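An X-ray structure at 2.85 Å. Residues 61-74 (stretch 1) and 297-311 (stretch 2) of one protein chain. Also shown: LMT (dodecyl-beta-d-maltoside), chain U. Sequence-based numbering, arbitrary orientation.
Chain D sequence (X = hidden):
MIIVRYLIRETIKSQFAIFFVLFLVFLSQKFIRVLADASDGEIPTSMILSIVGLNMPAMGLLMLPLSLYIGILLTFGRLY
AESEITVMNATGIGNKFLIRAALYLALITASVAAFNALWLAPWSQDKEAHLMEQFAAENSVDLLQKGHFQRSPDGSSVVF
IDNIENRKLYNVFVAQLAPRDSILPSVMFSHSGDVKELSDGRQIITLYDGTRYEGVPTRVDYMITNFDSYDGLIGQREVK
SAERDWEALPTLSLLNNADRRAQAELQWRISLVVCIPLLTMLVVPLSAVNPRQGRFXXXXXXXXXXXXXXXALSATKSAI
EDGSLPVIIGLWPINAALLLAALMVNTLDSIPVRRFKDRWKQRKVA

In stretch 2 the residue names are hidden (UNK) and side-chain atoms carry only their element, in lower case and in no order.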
# COMPACT_ATOMS: atom_id res chain seq x y z
N LEU D 61 -6.80 -22.12 2.97
CA LEU D 61 -6.66 -22.00 4.42
C LEU D 61 -6.46 -20.56 4.84
O LEU D 61 -7.08 -20.08 5.79
CB LEU D 61 -5.48 -22.85 4.91
CG LEU D 61 -5.69 -24.36 4.85
CD1 LEU D 61 -4.59 -25.05 5.62
CD2 LEU D 61 -7.06 -24.70 5.41
N LEU D 62 -5.59 -19.84 4.13
CA LEU D 62 -5.25 -18.48 4.51
C LEU D 62 -6.28 -17.46 4.02
O LEU D 62 -6.42 -16.40 4.64
CB LEU D 62 -3.86 -18.13 3.96
CG LEU D 62 -3.05 -17.10 4.74
CD1 LEU D 62 -2.98 -17.49 6.21
CD2 LEU D 62 -1.64 -16.94 4.16
N MET D 63 -7.01 -17.77 2.95
CA MET D 63 -7.79 -16.75 2.26
C MET D 63 -9.27 -16.77 2.60
O MET D 63 -9.90 -15.71 2.57
CB MET D 63 -7.62 -16.89 0.75
CG MET D 63 -6.22 -16.52 0.26
SD MET D 63 -5.35 -15.33 1.30
CE MET D 63 -6.21 -13.80 0.92
N LEU D 64 -9.85 -17.93 2.90
CA LEU D 64 -11.25 -17.98 3.32
C LEU D 64 -11.59 -17.01 4.44
O LEU D 64 -12.59 -16.29 4.30
CB LEU D 64 -11.63 -19.42 3.70
CG LEU D 64 -11.62 -20.42 2.56
CD1 LEU D 64 -12.03 -21.80 3.05
CD2 LEU D 64 -12.52 -19.95 1.41
N PRO D 65 -10.82 -16.92 5.56
CA PRO D 65 -11.14 -15.91 6.58
C PRO D 65 -11.18 -14.50 6.00
O PRO D 65 -12.18 -13.79 6.15
CB PRO D 65 -9.99 -16.04 7.59
CG PRO D 65 -9.48 -17.41 7.42
CD PRO D 65 -9.68 -17.76 5.97
N LEU D 66 -10.09 -14.09 5.36
CA LEU D 66 -10.02 -12.75 4.79
C LEU D 66 -11.12 -12.53 3.76
O LEU D 66 -11.65 -11.42 3.64
CB LEU D 66 -8.66 -12.53 4.14
CG LEU D 66 -8.36 -11.09 3.76
CD1 LEU D 66 -8.43 -10.19 4.98
CD2 LEU D 66 -7.00 -11.00 3.11
N SER D 67 -11.46 -13.58 3.02
CA SER D 67 -12.49 -13.48 1.99
C SER D 67 -13.81 -13.01 2.58
O SER D 67 -14.35 -11.97 2.17
CB SER D 67 -12.65 -14.84 1.31
OG SER D 67 -13.62 -14.80 0.29
N LEU D 68 -14.33 -13.75 3.55
CA LEU D 68 -15.58 -13.38 4.22
C LEU D 68 -15.43 -12.07 5.00
O LEU D 68 -16.36 -11.25 5.01
CB LEU D 68 -16.02 -14.51 5.14
CG LEU D 68 -17.36 -14.28 5.82
CD1 LEU D 68 -18.45 -14.09 4.78
CD2 LEU D 68 -17.70 -15.45 6.72
N TYR D 69 -14.29 -11.88 5.65
CA TYR D 69 -14.00 -10.65 6.39
C TYR D 69 -14.16 -9.40 5.53
O TYR D 69 -14.93 -8.50 5.87
CB TYR D 69 -12.57 -10.75 6.93
CG TYR D 69 -12.07 -9.68 7.90
CD1 TYR D 69 -12.48 -9.65 9.22
CD2 TYR D 69 -11.10 -8.77 7.50
CE1 TYR D 69 -11.98 -8.70 10.11
CE2 TYR D 69 -10.59 -7.82 8.37
CZ TYR D 69 -11.03 -7.78 9.67
OH TYR D 69 -10.50 -6.82 10.50
N ILE D 70 -13.42 -9.32 4.42
CA ILE D 70 -13.51 -8.15 3.56
C ILE D 70 -14.86 -8.12 2.87
O ILE D 70 -15.42 -7.04 2.63
CB ILE D 70 -12.36 -8.14 2.54
CG1 ILE D 70 -11.03 -8.22 3.26
CG2 ILE D 70 -12.38 -6.86 1.72
CD1 ILE D 70 -10.83 -7.10 4.25
N GLY D 71 -15.41 -9.29 2.56
CA GLY D 71 -16.70 -9.33 1.89
C GLY D 71 -17.77 -8.62 2.68
O GLY D 71 -18.44 -7.71 2.18
N ILE D 72 -17.94 -8.99 3.95
CA ILE D 72 -18.98 -8.37 4.75
C ILE D 72 -18.61 -6.93 5.08
O ILE D 72 -19.49 -6.07 5.20
CB ILE D 72 -19.26 -9.22 6.00
CG1 ILE D 72 -20.35 -8.60 6.83
CG2 ILE D 72 -18.07 -9.26 6.88
CD1 ILE D 72 -20.72 -9.48 7.96
N LEU D 73 -17.32 -6.65 5.18
CA LEU D 73 -16.89 -5.28 5.45
C LEU D 73 -17.29 -4.35 4.31
O LEU D 73 -17.90 -3.29 4.53
CB LEU D 73 -15.37 -5.25 5.67
CG LEU D 73 -14.73 -3.88 5.89
CD1 LEU D 73 -15.10 -3.40 7.26
CD2 LEU D 73 -13.22 -3.88 5.70
N LEU D 74 -17.00 -4.75 3.07
CA LEU D 74 -17.34 -3.92 1.91
C LEU D 74 -18.84 -3.89 1.67
O LEU D 74 -19.39 -2.82 1.37
CB LEU D 74 -16.62 -4.44 0.67
CG LEU D 74 -15.12 -4.28 0.65
CD1 LEU D 74 -14.59 -4.79 -0.67
CD2 LEU D 74 -14.77 -2.82 0.86
N UNK D 297 -13.50 3.17 3.96
CA UNK D 297 -12.84 3.99 4.96
C UNK D 297 -12.31 3.18 6.13
O UNK D 297 -11.49 3.68 6.90
c UNK D 297 -13.79 5.07 5.47
N UNK D 298 -12.77 1.94 6.30
CA UNK D 298 -12.27 1.10 7.38
C UNK D 298 -11.29 0.04 6.89
O UNK D 298 -11.11 -0.99 7.55
c UNK D 298 -14.28 3.33 10.51
c UNK D 298 -13.44 0.45 8.11
c UNK D 298 -13.49 2.17 9.93
n UNK D 298 -14.35 4.48 9.55
c UNK D 298 -14.29 1.47 8.85
N UNK D 299 -10.63 0.28 5.76
CA UNK D 299 -9.77 -0.74 5.18
C UNK D 299 -8.48 -0.87 5.97
O UNK D 299 -8.03 -1.99 6.26
c UNK D 299 -9.98 -4.06 1.86
c UNK D 299 -9.23 -1.63 2.87
c UNK D 299 -9.51 -0.41 3.71
s UNK D 299 -10.68 -2.70 2.80
N UNK D 300 -7.86 0.26 6.33
CA UNK D 300 -6.65 0.25 7.12
C UNK D 300 -6.79 -0.51 8.43
O UNK D 300 -6.16 -1.55 8.65
N UNK D 301 -7.64 0.01 9.33
CA UNK D 301 -7.86 -0.66 10.61
C UNK D 301 -8.24 -2.12 10.49
O UNK D 301 -7.79 -2.94 11.30
c UNK D 301 -8.86 1.50 10.62
c UNK D 301 -8.98 0.17 11.25
c UNK D 301 -8.44 1.24 9.21
N UNK D 302 -9.07 -2.48 9.51
CA UNK D 302 -9.53 -3.87 9.41
C UNK D 302 -8.39 -4.81 9.04
O UNK D 302 -8.28 -5.91 9.58
c UNK D 302 -10.66 -3.98 8.40
N UNK D 303 -7.55 -4.40 8.09
CA UNK D 303 -6.43 -5.23 7.66
C UNK D 303 -5.38 -5.27 8.76
O UNK D 303 -4.79 -6.33 9.02
c UNK D 303 -4.52 -5.29 5.95
c UNK D 303 -6.92 -5.01 5.21
c UNK D 303 -5.90 -4.70 6.31
c UNK D 303 -6.43 -4.75 3.81
N UNK D 304 -5.19 -4.16 9.46
CA UNK D 304 -4.28 -4.14 10.60
C UNK D 304 -4.69 -5.14 11.68
O UNK D 304 -3.85 -5.81 12.27
c UNK D 304 -2.01 -2.87 12.21
c UNK D 304 -3.67 -1.12 12.94
c UNK D 304 -3.47 -2.55 12.47
c UNK D 304 -4.22 -2.73 11.17
N UNK D 305 -6.00 -5.26 11.92
CA UNK D 305 -6.51 -6.18 12.93
C UNK D 305 -6.28 -7.62 12.50
O UNK D 305 -5.92 -8.48 13.32
c UNK D 305 -9.63 -4.20 14.05
c UNK D 305 -8.72 -7.13 13.74
c UNK D 305 -8.20 -4.63 13.97
c UNK D 305 -8.01 -5.91 13.15
N UNK D 306 -6.53 -7.91 11.22
CA UNK D 306 -6.32 -9.25 10.68
C UNK D 306 -4.86 -9.64 10.72
O UNK D 306 -4.51 -10.79 11.01
c UNK D 306 -8.03 -12.64 7.83
c UNK D 306 -5.68 -11.18 7.99
c UNK D 306 -6.87 -13.14 7.28
c UNK D 306 -6.84 -9.29 9.24
c UNK D 306 -8.01 -11.40 8.46
c UNK D 306 -5.69 -12.42 7.36
o UNK D 306 -6.88 -14.37 6.66
c UNK D 306 -6.84 -10.66 8.56
N UNK D 307 -3.97 -8.70 10.37
CA UNK D 307 -2.55 -9.01 10.39
C UNK D 307 -2.09 -9.30 11.81
O UNK D 307 -1.42 -10.31 12.05
c UNK D 307 -2.60 -8.33 7.43
c UNK D 307 -1.76 -7.86 9.77
c UNK D 307 -1.38 -7.99 8.29
c UNK D 307 -0.68 -6.72 7.77
N UNK D 308 -2.48 -8.45 12.77
CA UNK D 308 -2.03 -8.66 14.15
C UNK D 308 -2.50 -10.00 14.68
O UNK D 308 -1.76 -10.71 15.39
c UNK D 308 -2.54 -7.56 15.08
o UNK D 308 -3.97 -7.54 15.06
c UNK D 308 -2.02 -6.22 14.65
N UNK D 309 -3.74 -10.37 14.37
CA UNK D 309 -4.25 -11.64 14.87
C UNK D 309 -3.45 -12.81 14.32
O UNK D 309 -3.00 -13.68 15.08
c UNK D 309 -7.25 -15.64 15.57
c UNK D 309 -5.72 -11.79 14.52
c UNK D 309 -6.25 -13.14 14.89
c UNK D 309 -6.99 -14.72 16.56
o UNK D 309 -7.76 -16.88 15.89
c UNK D 309 -7.02 -15.33 14.25
c UNK D 309 -6.52 -14.09 13.92
c UNK D 309 -6.50 -13.48 16.22
N UNK D 310 -3.28 -12.86 13.00
CA UNK D 310 -2.63 -14.02 12.39
C UNK D 310 -1.15 -14.07 12.71
O UNK D 310 -0.58 -15.15 12.85
c UNK D 310 -3.65 -16.25 10.14
c UNK D 310 -6.25 -15.39 10.01
c UNK D 310 -4.63 -17.13 9.75
c UNK D 310 -2.86 -14.01 10.89
c UNK D 310 -5.94 -16.70 9.69
c UNK D 310 -5.26 -14.52 10.39
c UNK D 310 -3.94 -14.94 10.45
N UNK D 311 -0.51 -12.91 12.84
CA UNK D 311 0.91 -12.91 13.17
C UNK D 311 1.13 -13.38 14.60
O UNK D 311 2.05 -14.18 14.86
c UNK D 311 2.34 -11.40 11.68
c UNK D 311 1.56 -11.97 10.52
c UNK D 311 2.72 -9.96 11.41
c UNK D 311 1.51 -11.52 12.96
C1B LMT U . -9.70 6.85 5.97
C2B LMT U . -10.67 7.77 5.20
C3B LMT U . -9.96 9.09 4.87
C4B LMT U . -9.48 9.74 6.20
C5B LMT U . -8.52 8.72 6.82
C6B LMT U . -7.91 9.27 8.10
O1B LMT U . -8.67 6.42 5.14
O2B LMT U . -11.10 7.12 4.07
O3B LMT U . -10.74 9.90 4.07
O4' LMT U . -8.82 10.92 6.00
O5B LMT U . -9.17 7.50 7.10
O6B LMT U . -8.90 9.50 9.01
C1' LMT U . -7.06 2.93 3.63
C2' LMT U . -8.42 3.29 3.03
C3' LMT U . -8.75 4.77 3.36
C4' LMT U . -8.62 5.02 4.88
C5' LMT U . -7.23 4.48 5.31
C6' LMT U . -6.93 4.68 6.78
O1' LMT U . -6.77 1.61 3.40
O2' LMT U . -8.33 3.13 1.67
O3' LMT U . -10.00 5.10 2.91
O5' LMT U . -7.12 3.12 5.03
O6' LMT U . -7.95 4.04 7.46
C1 LMT U . -5.39 1.31 3.36
C2 LMT U . -5.33 -0.14 2.96
C3 LMT U . -4.13 -0.90 3.41
C4 LMT U . -4.18 -2.27 2.77
C5 LMT U . -4.15 -2.18 1.27
C6 LMT U . -4.57 -3.45 0.61

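Position 297 precedes the helix and carries a single side-chain carbon, out of reach of stretch 1; it is Ala297. At 298, four carbons in a row end in a nitrogen, which identifies Lys298, the N-cap residue. Its CB lies 4.3 Å from Leu73 CD1, but the chain then leads away and its amino group is bonded elsewhere in the structure. Position 299 has two carbons, a sulfur and a terminal carbon, unbranched: Met299. Its CE reaches Ile70 CG2 at 3.7 Å, and its SD lies 4.0 Å from Leu73 CD2.

Position 300 has no side-chain atoms and is Gly300; its N makes a weak hydrogen bond to O5' of the maltoside (3.2 Å). At 301 three carbons close a ring onto the backbone nitrogen, as in Pro301, which does not touch stretch 1. The single carbon at 302 defines Ala302. Its CB packs 3.7 Å from Leu73 CD2 and 3.8 Å from Tyr69 CE2, while its O accepts a hydrogen bond from Tyr69 OH (2.6 Å).

Position 303 has four carbons forked at the first, with one arm two carbons long: Ile303, whose CD1 approaches C4 of the detergent tail at 3.5 Å. At 304 the four carbons fork at the second, giving Leu304, directed away from stretch 1. The fork returns to the first carbon at 305, with one longer arm; this is Ile305, whose CG2 lies 3.7 Å from Tyr69 OH.

Position 306 bears one carbon and a six-carbon ring with an oxygen, pointing toward stretch 1: Tyr306. Leu66 CD1 sits over the ring face, 3.8 Å from the centroid of the Tyr306 ring, and OH of Tyr306 reaches to 2.9 Å from Leu62 O. Four carbons forked at the second make 307 Leu307, without a contact here. At 308 one carbon carries an oxygen and a carbon: Thr308, whose OG1 bonds back to Ile305 O (2.8 Å). At 309, one carbon leads to a six-carbon ring that again bears an oxygen, all of it out of reach of stretch 1; this is Tyr309. At 310 one carbon carries a six-carbon ring without oxygen, hence Phe310, with CE2 3.9 Å from Leu62 CD1. Position 311 ends the stretch with four carbons forked at the second, also out of reach: Leu311.

The helices run nearly antiparallel (158°), their axes 11.4 Å apart at closest approach, so large side chains fill much of the space between them. Tyr306 contributes the largest covered area, and Tyr69 reaches across from stretch 1 to the backbone at Ala302. The remaining packing is largely apolar.

Stretch 2 (297-311) AKMGPAILIYLTYFL
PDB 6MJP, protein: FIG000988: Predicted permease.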